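Local coordinates for protein aldose 1-epimerase (Escherichia coli, PDB 3NRE) that probably interconverts the alpha and beta anomers of aldose sugars, acting as a mutarotase, at residues A[158-163]-A[233-238]; A[185-190]-A[198-203]. All coordinates share one frame; numbering follows the deposited sequence.

Contact 1 (A[158-163]-A[233-238]); sequences TRIQAQ and YFIFVS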
ATOM      1  N   THR A 158       5.437  -2.369  20.072  1.00 29.25           N
ATOM      2  CA  THR A 158       5.785  -2.535  18.624  1.00 26.55           C
ATOM      3  C   THR A 158       7.018  -1.714  18.202  1.00 31.54           C
ATOM      4  O   THR A 158       7.213  -0.573  18.665  1.00 31.11           O
ATOM      5  CB  THR A 158       4.607  -2.099  17.709  1.00 32.38           C
ATOM      6  OG1 THR A 158       3.425  -2.781  18.091  1.00 27.24           O
ATOM      7  CG2 THR A 158       4.876  -2.430  16.260  1.00 25.23           C
ATOM      8  N   ARG A 159       7.847  -2.313  17.342  1.00 29.00           N
ATOM      9  CA  ARG A 159       9.029  -1.654  16.781  1.00 32.49           C
ATOM     10  C   ARG A 159       9.108  -2.030  15.299  1.00 31.24           C
ATOM     11  O   ARG A 159       8.726  -3.117  14.923  1.00 32.61           O
ATOM     12  CB  ARG A 159      10.323  -2.070  17.512  1.00 35.72           C
ATOM     13  CG  ARG A 159      10.306  -1.719  19.053  1.00 38.84           C
ATOM     14  CD  ARG A 159      11.656  -1.843  19.668  1.00 46.15           C
ATOM     15  NE  ARG A 159      12.359  -3.055  19.235  1.00 46.35           N
ATOM     16  CZ  ARG A 159      13.676  -3.245  19.374  1.00 53.40           C
ATOM     17  NH1 ARG A 159      14.419  -2.311  19.947  1.00 51.72           N
ATOM     18  NH2 ARG A 159      14.246  -4.376  18.943  1.00 54.05           N
ATOM     19  N   ILE A 160       9.552  -1.096  14.466  1.00 29.73           N
ATOM     20  CA  ILE A 160       9.792  -1.375  13.049  1.00 28.56           C
ATOM     21  C   ILE A 160      11.210  -0.991  12.634  1.00 33.61           C
ATOM     22  O   ILE A 160      11.871  -0.172  13.292  1.00 35.37           O
ATOM     23  CB  ILE A 160       8.800  -0.613  12.131  1.00 28.80           C
ATOM     24  CG1 ILE A 160       8.983   0.897  12.259  1.00 26.00           C
ATOM     25  CG2 ILE A 160       7.369  -1.010  12.480  1.00 25.34           C
ATOM     26  CD1 ILE A 160       8.213   1.695  11.162  1.00 30.77           C
ATOM     27  N   GLN A 161      11.632  -1.633  11.550  1.00 31.23           N
ATOM     28  CA  GLN A 161      12.953  -1.417  10.970  0.60 32.06           C
ATOM     29  C   GLN A 161      12.792  -1.439   9.457  1.00 28.39           C
ATOM     30  O   GLN A 161      12.228  -2.367   8.899  1.00 30.81           O
ATOM     31  CB  GLN A 161      13.948  -2.476  11.386  0.60 33.11           C
ATOM     32  CG  GLN A 161      15.376  -2.159  10.911  0.60 37.58           C
ATOM     33  CD  GLN A 161      16.373  -3.238  11.296  0.60 38.25           C
ATOM     34  OE1 GLN A 161      15.989  -4.339  11.724  0.60 43.07           O
ATOM     35  NE2 GLN A 161      17.646  -2.938  11.148  0.60 43.55           N
ATOM     36  N   ALA A 162      13.217  -0.361   8.812  1.00 29.89           N
ATOM     37  CA  ALA A 162      13.040  -0.194   7.375  1.00 28.26           C
ATOM     38  C   ALA A 162      14.073   0.846   6.898  1.00 29.72           C
ATOM     39  O   ALA A 162      13.971   2.020   7.213  1.00 29.53           O
ATOM     40  CB  ALA A 162      11.609   0.296   7.044  1.00 26.61           C
ATOM     41  N   GLN A 163      15.093   0.383   6.199  1.00 31.18           N
ATOM     42  CA  GLN A 163      16.173   1.247   5.699  1.00 31.93           C
ATOM     43  C   GLN A 163      15.671   2.512   5.031  1.00 32.98           C
ATOM     44  O   GLN A 163      14.722   2.456   4.281  1.00 31.19           O
ATOM     45  CB  GLN A 163      17.035   0.440   4.719  1.00 34.84           C
ATOM     46  CG  GLN A 163      18.120   1.236   3.992  1.00 38.07           C
ATOM     47  CD  GLN A 163      18.865   0.349   3.000  1.00 46.37           C
ATOM     48  OE1 GLN A 163      19.567  -0.582   3.403  1.00 48.48           O
ATOM     49  NE2 GLN A 163      18.682   0.610   1.701  1.00 41.78           N
ATOM     50  N   TYR A 233       8.763   3.955   1.023  1.00 24.95           N
ATOM     51  CA  TYR A 233       7.663   3.514   1.902  1.00 24.15           C
ATOM     52  C   TYR A 233       7.075   4.757   2.569  1.00 25.39           C
ATOM     53  O   TYR A 233       7.782   5.735   2.815  1.00 23.58           O
ATOM     54  CB  TYR A 233       8.139   2.475   2.935  1.00 23.06           C
ATOM     55  CG  TYR A 233       9.156   2.903   3.993  1.00 21.96           C
ATOM     56  CD1 TYR A 233       8.753   3.438   5.217  1.00 26.25           C
ATOM     57  CD2 TYR A 233      10.535   2.693   3.831  1.00 23.16           C
ATOM     58  CE1 TYR A 233       9.698   3.805   6.197  1.00 23.28           C
ATOM     59  CE2 TYR A 233      11.451   3.033   4.818  1.00 26.49           C
ATOM     60  CZ  TYR A 233      11.036   3.597   5.981  1.00 27.92           C
ATOM     61  OH  TYR A 233      11.931   3.935   6.964  1.00 28.21           O
ATOM     62  N   PHE A 234       5.765   4.714   2.857  1.00 22.51           N
ATOM     63  CA  PHE A 234       5.121   5.707   3.713  1.00 19.81           C
ATOM     64  C   PHE A 234       4.810   5.093   5.078  1.00 19.47           C
ATOM     65  O   PHE A 234       4.536   3.914   5.204  1.00 21.96           O
ATOM     66  CB  PHE A 234       3.799   6.254   3.072  1.00 19.68           C
ATOM     67  CG  PHE A 234       3.948   7.582   2.329  1.00 20.02           C
ATOM     68  CD1 PHE A 234       4.558   7.618   1.071  1.00 22.92           C
ATOM     69  CD2 PHE A 234       3.491   8.769   2.863  1.00 25.77           C
ATOM     70  CE1 PHE A 234       4.713   8.817   0.388  1.00 27.10           C
ATOM     71  CE2 PHE A 234       3.642   9.944   2.165  1.00 24.64           C
ATOM     72  CZ  PHE A 234       4.230   9.976   0.942  1.00 26.99           C
ATOM     73  N   ILE A 235       4.874   5.902   6.108  1.00 20.74           N
ATOM     74  CA  ILE A 235       4.436   5.521   7.433  1.00 23.86           C
ATOM     75  C   ILE A 235       3.243   6.416   7.740  1.00 23.59           C
ATOM     76  O   ILE A 235       3.305   7.655   7.554  1.00 22.46           O
ATOM     77  CB  ILE A 235       5.486   5.783   8.515  1.00 23.59           C
ATOM     78  CG1 ILE A 235       6.739   4.947   8.293  1.00 27.16           C
ATOM     79  CG2 ILE A 235       4.919   5.533   9.928  1.00 23.31           C
ATOM     80  CD1 ILE A 235       6.521   3.401   8.313  1.00 28.15           C
ATOM     81  N   PHE A 236       2.184   5.791   8.245  1.00 20.35           N
ATOM     82  CA  PHE A 236       1.030   6.473   8.774  1.00 21.77           C
ATOM     83  C   PHE A 236       0.772   6.074  10.226  1.00 20.62           C
ATOM     84  O   PHE A 236       0.679   4.885  10.536  1.00 21.94           O
ATOM     85  CB  PHE A 236      -0.217   6.163   7.897  1.00 20.91           C
ATOM     86  CG  PHE A 236      -1.415   6.896   8.359  1.00 22.45           C
ATOM     87  CD1 PHE A 236      -1.394   8.267   8.392  1.00 23.12           C
ATOM     88  CD2 PHE A 236      -2.528   6.246   8.800  1.00 24.75           C
ATOM     89  CE1 PHE A 236      -2.467   8.973   8.849  1.00 24.54           C
ATOM     90  CE2 PHE A 236      -3.636   6.954   9.282  1.00 26.47           C
ATOM     91  CZ  PHE A 236      -3.610   8.314   9.289  1.00 22.40           C
ATOM     92  N   VAL A 237       0.668   7.076  11.103  1.00 19.86           N
ATOM     93  CA  VAL A 237       0.153   6.974  12.471  1.00 23.56           C
ATOM     94  C   VAL A 237      -0.884   8.083  12.559  1.00 23.21           C
ATOM     95  O   VAL A 237      -0.611   9.238  12.214  1.00 22.29           O
ATOM     96  CB  VAL A 237       1.208   7.204  13.550  1.00 21.78           C
ATOM     97  CG1 VAL A 237       0.576   7.028  14.953  1.00 24.84           C
ATOM     98  CG2 VAL A 237       2.367   6.252  13.348  1.00 26.46           C
ATOM     99  N   SER A 238      -2.069   7.740  13.018  1.00 24.30           N
ATOM    100  CA  SER A 238      -3.146   8.731  13.132  1.00 26.74           C
ATOM    101  C   SER A 238      -3.082   9.539  14.450  1.00 27.60           C
ATOM    102  O   SER A 238      -2.068   9.533  15.135  1.00 29.32           O
ATOM    103  CB  SER A 238      -4.481   8.005  12.890  1.00 27.84           C
ATOM    104  OG  SER A 238      -5.546   8.890  12.583  1.00 33.83           O
TER
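Ala162 and Tyr233 mark the closest approach of the two backbones, 8.5 Å between their CA atoms; strands 159-162 and 232-237 lie too far apart to pair, and the side chains of Tyr233, Ile235, Ile160 and Ala162 fill the space between. Tyr233 spans most of the gap. Its CG is tucked over the backbone, flanked by N and C (chi1 65°), which sends the ring up against the end of the other strand. The methyl of Ala162 lies over one face of that ring as a CH-pi contact, CB 3.9 Å from the ring centroid. It leans toward the hydroxyl end, where Ala162 CB comes within 3.5 Å of Tyr233 CZ. Beyond it, Tyr233 OH makes a weak hydrogen bond of 2.8 Å to Ala162 O, although the proton has another acceptor within reach. At the ring edge, in its plane, Gln163 O stands 3.4 Å from Tyr233 CE2; this buried carbonyl has no hydrogen-bond partner in the model. The Tyr233 ring also stacks on Phe204 and meets Trp207 edge-to-face. With an alanine at Tyr233, the Ala162 methyl would probably face a gap, and Ala162 O would lose the nearby hydroxyl. Further along, Ile160 and Ile235 meet end to end through their CD1 methyls, 3.7 Å apart, with Phe251 beside Ile160 and Leu253 beside Ile235. The strands belong to different antiparallel sheets, and side chains packed in this way between two facing sheets form the interior of a beta-sandwich, as in galactose mutarotase-like folds.

Contact 2 (A[185-190]-A[198-203]); sequences QELDFN and QWVNNG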
ATOM      1  N   GLN A 185      15.446  11.568  14.857  1.00 42.31           N
ATOM      2  CA  GLN A 185      15.613  10.305  15.570  1.00 44.17           C
ATOM      3  C   GLN A 185      14.281   9.552  15.605  1.00 43.28           C
ATOM      4  O   GLN A 185      14.261   8.347  15.338  1.00 44.41           O
ATOM      5  CB  GLN A 185      16.193  10.489  16.995  1.00 47.84           C
ATOM      6  CG  GLN A 185      16.453   9.148  17.771  1.00 48.57           C
ATOM      7  N   GLU A 186      13.178  10.260  15.884  1.00 37.79           N
ATOM      8  CA  GLU A 186      11.872   9.605  16.078  1.00 37.74           C
ATOM      9  C   GLU A 186      11.356   8.967  14.777  1.00 34.48           C
ATOM     10  O   GLU A 186      10.478   8.091  14.786  1.00 36.23           O
ATOM     11  CB  GLU A 186      10.836  10.624  16.618  1.00 41.93           C
ATOM     12  CG  GLU A 186      11.099  11.079  18.086  1.00 45.70           C
ATOM     13  N   LEU A 187      11.857   9.438  13.642  1.00 34.81           N
ATOM     14  CA  LEU A 187      11.454   8.896  12.314  1.00 33.18           C
ATOM     15  C   LEU A 187      12.565   8.084  11.625  1.00 31.79           C
ATOM     16  O   LEU A 187      12.535   7.850  10.418  1.00 30.85           O
ATOM     17  CB  LEU A 187      11.030  10.035  11.375  1.00 30.62           C
ATOM     18  CG  LEU A 187       9.789  10.797  11.798  1.00 33.87           C
ATOM     19  CD1 LEU A 187       9.525  11.986  10.884  1.00 31.95           C
ATOM     20  CD2 LEU A 187       8.616   9.827  11.832  1.00 32.67           C
ATOM     21  N   ASP A 188      13.526   7.629  12.391  1.00 31.99           N
ATOM     22  CA  ASP A 188      14.665   6.882  11.848  1.00 32.89           C
ATOM     23  C   ASP A 188      14.517   5.406  12.183  1.00 33.96           C
ATOM     24  O   ASP A 188      14.789   4.977  13.327  1.00 35.61           O
ATOM     25  CB  ASP A 188      15.996   7.431  12.431  1.00 36.55           C
ATOM     26  CG  ASP A 188      17.227   6.857  11.726  1.00 44.66           C
ATOM     27  OD1 ASP A 188      17.108   5.777  11.116  1.00 39.87           O
ATOM     28  OD2 ASP A 188      18.335   7.469  11.811  1.00 52.60           O
ATOM     29  N   PHE A 189      14.079   4.630  11.182  1.00 33.16           N
ATOM     30  CA  PHE A 189      13.799   3.218  11.332  1.00 31.94           C
ATOM     31  C   PHE A 189      14.888   2.354  10.713  1.00 32.88           C
ATOM     32  O   PHE A 189      14.676   1.165  10.468  1.00 32.45           O
ATOM     33  CB  PHE A 189      12.423   2.877  10.732  1.00 30.39           C
ATOM     34  CG  PHE A 189      11.329   3.737  11.285  1.00 31.33           C
ATOM     35  CD1 PHE A 189      10.958   3.618  12.615  1.00 34.77           C
ATOM     36  CD2 PHE A 189      10.744   4.724  10.516  1.00 30.26           C
ATOM     37  CE1 PHE A 189       9.927   4.468  13.139  1.00 32.36           C
ATOM     38  CE2 PHE A 189       9.763   5.573  11.035  1.00 30.27           C
ATOM     39  CZ  PHE A 189       9.365   5.441  12.358  1.00 32.66           C
ATOM     40  N   ASN A 190      16.077   2.918  10.488  1.00 36.04           N
ATOM     41  CA  ASN A 190      17.193   2.073  10.014  1.00 38.25           C
ATOM     42  C   ASN A 190      17.538   0.936  10.987  1.00 36.89           C
ATOM     43  O   ASN A 190      17.839  -0.182  10.579  1.00 40.64           O
ATOM     44  CB  ASN A 190      18.436   2.913   9.703  1.00 38.82           C
ATOM     45  CG  ASN A 190      18.288   3.701   8.415  1.00 41.24           C
ATOM     46  OD1 ASN A 190      18.476   3.154   7.321  1.00 39.77           O
ATOM     47  ND2 ASN A 190      17.879   4.968   8.531  1.00 34.24           N
ATOM     48  N   GLN A 198       2.034  10.135  17.888  1.00 34.73           N
ATOM     49  CA  GLN A 198       1.531  11.389  17.351  1.00 32.79           C
ATOM     50  C   GLN A 198       1.361  11.173  15.847  1.00 30.80           C
ATOM     51  O   GLN A 198       1.865  10.197  15.284  1.00 27.33           O
ATOM     52  CB  GLN A 198       2.515  12.541  17.588  1.00 33.41           C
ATOM     53  CG  GLN A 198       3.897  12.299  16.993  1.00 34.07           C
ATOM     54  CD  GLN A 198       4.859  13.399  17.392  1.00 47.95           C
ATOM     55  OE1 GLN A 198       5.688  13.213  18.285  1.00 50.16           O
ATOM     56  NE2 GLN A 198       4.723  14.563  16.777  1.00 42.56           N
ATOM     57  N   TRP A 199       0.670  12.119  15.219  1.00 28.68           N
ATOM     58  CA  TRP A 199       0.416  12.079  13.785  1.00 27.67           C
ATOM     59  C   TRP A 199       1.722  11.872  13.048  1.00 26.65           C
ATOM     60  O   TRP A 199       2.681  12.606  13.279  1.00 28.88           O
ATOM     61  CB  TRP A 199      -0.181  13.403  13.321  1.00 26.68           C
ATOM     62  CG  TRP A 199      -0.434  13.500  11.853  1.00 27.12           C
ATOM     63  CD1 TRP A 199       0.382  14.091  10.916  1.00 27.65           C
ATOM     64  CD2 TRP A 199      -1.582  13.018  11.150  1.00 28.73           C
ATOM     65  NE1 TRP A 199      -0.175  13.962   9.674  1.00 26.30           N
ATOM     66  CE2 TRP A 199      -1.392  13.331   9.783  1.00 27.31           C
ATOM     67  CE3 TRP A 199      -2.737  12.348  11.534  1.00 25.16           C
ATOM     68  CZ2 TRP A 199      -2.331  12.990   8.800  1.00 24.23           C
ATOM     69  CZ3 TRP A 199      -3.666  12.007  10.566  1.00 26.56           C
ATOM     70  CH2 TRP A 199      -3.462  12.334   9.215  1.00 25.15           C
ATOM     71  N   VAL A 200       1.755  10.873  12.195  1.00 24.70           N
ATOM     72  CA  VAL A 200       2.836  10.691  11.228  1.00 22.40           C
ATOM     73  C   VAL A 200       2.242  10.463   9.836  1.00 22.82           C
ATOM     74  O   VAL A 200       1.397   9.618   9.654  1.00 21.55           O
ATOM     75  CB  VAL A 200       3.687   9.464  11.552  1.00 23.68           C
ATOM     76  CG1 VAL A 200       4.721   9.207  10.423  1.00 24.35           C
ATOM     77  CG2 VAL A 200       4.376   9.582  12.908  1.00 22.59           C
ATOM     78  N   ASN A 201       2.691  11.213   8.835  1.00 22.42           N
ATOM     79  CA  ASN A 201       2.267  10.962   7.446  1.00 20.82           C
ATOM     80  C   ASN A 201       3.419  11.357   6.562  1.00 20.93           C
ATOM     81  O   ASN A 201       3.470  12.477   6.065  1.00 21.26           O
ATOM     82  CB  ASN A 201       1.025  11.777   7.102  1.00 21.53           C
ATOM     83  CG  ASN A 201       0.683  11.756   5.617  1.00 23.36           C
ATOM     84  OD1 ASN A 201       0.769  10.720   4.973  1.00 24.80           O
ATOM     85  ND2 ASN A 201       0.262  12.922   5.074  1.00 21.83           N
ATOM     86  N   ASN A 202       4.345  10.441   6.360  1.00 23.01           N
ATOM     87  CA  ASN A 202       5.632  10.787   5.712  1.00 22.77           C
ATOM     88  C   ASN A 202       6.086   9.683   4.827  1.00 23.36           C
ATOM     89  O   ASN A 202       6.005   8.479   5.209  1.00 22.22           O
ATOM     90  CB  ASN A 202       6.738  11.097   6.735  1.00 22.54           C
ATOM     91  CG  ASN A 202       6.438  12.307   7.573  1.00 23.87           C
ATOM     92  OD1 ASN A 202       5.725  12.238   8.597  1.00 26.72           O
ATOM     93  ND2 ASN A 202       6.947  13.476   7.132  1.00 24.23           N
ATOM     94  N   GLY A 203       6.633  10.072   3.668  1.00 22.72           N
ATOM     95  CA  GLY A 203       7.288   9.151   2.774  1.00 20.31           C
ATOM     96  C   GLY A 203       8.812   9.134   3.036  1.00 23.81           C
ATOM     97  O   GLY A 203       9.391  10.152   3.493  1.00 24.44           O
TER
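Leu187 and Val200 bring a loop onto a strand of the mutarotase-like beta-sandwich: segment 185-190 starts with a short 3-10 turn and ends in an Asx turn, while 200-203 is part of an antiparallel sheet. The apolar contact is light. The two side chains run past one another, pointing opposite ways, and Leu187 CD2 comes to 4.2 Å from Val200 CG1. Leu187 CG lies anti to its own carbonyl carbon (chi1 -65°), which carries the forked end over to the strand; CG1 of Val200 is the branch anti to the backbone N. The other Leu187 methyl, CD1, only brushes Asn202 OD1 at 4.4 Å. Tyr167 and Pro196 also touch Leu187.

No hydrogen bond crosses between the segments; the polar groups named here bond within their own segment or to other parts of the chain nearby. Asn202 gives its ND2 to Trp168 O on the adjoining strand 166-170, which helps set the turn of the amide, while its OD1 takes a weak bond from Asn201 N. On the neighbouring residue, Asn201 ND2 reaches Glu170 OE2 and Trp174 O. In the loop, Asp188 N donates to Gln185 O at 3.1 Å, closing the 3-10 turn.

The Asx turn follows at once, with Asp188 OD1 gripping the same residue twice. Asn190 N approaches nearly in line with the C-O bond at 3.1 Å, and Asn190 ND2 arrives from the syn side at 2.8 Å, 35° out of the carboxylate plane.

The centres of contact 1 and contact 2 are 7 Å apart, on the same side of the chain's centre. Along the sequence 158-163 comes first, then 185-190, 198-203 and finally 233-238, so both halves of contact 2 fall between those of contact 1. Strands 200-205 and 232-237 are antiparallel neighbours in one sheet, while 159-162 belongs to the other. The loop 185-190 is tied to strand 159-162 by probable hydrogen bonds, Ala162 N to Phe189 O at 2.7 Å and Gln161 NE2 to Asn190 O at 2.8 Å. Together the contacts join the two sheets at this part of the sandwich, directly in contact 1 and through the loop in contact 2.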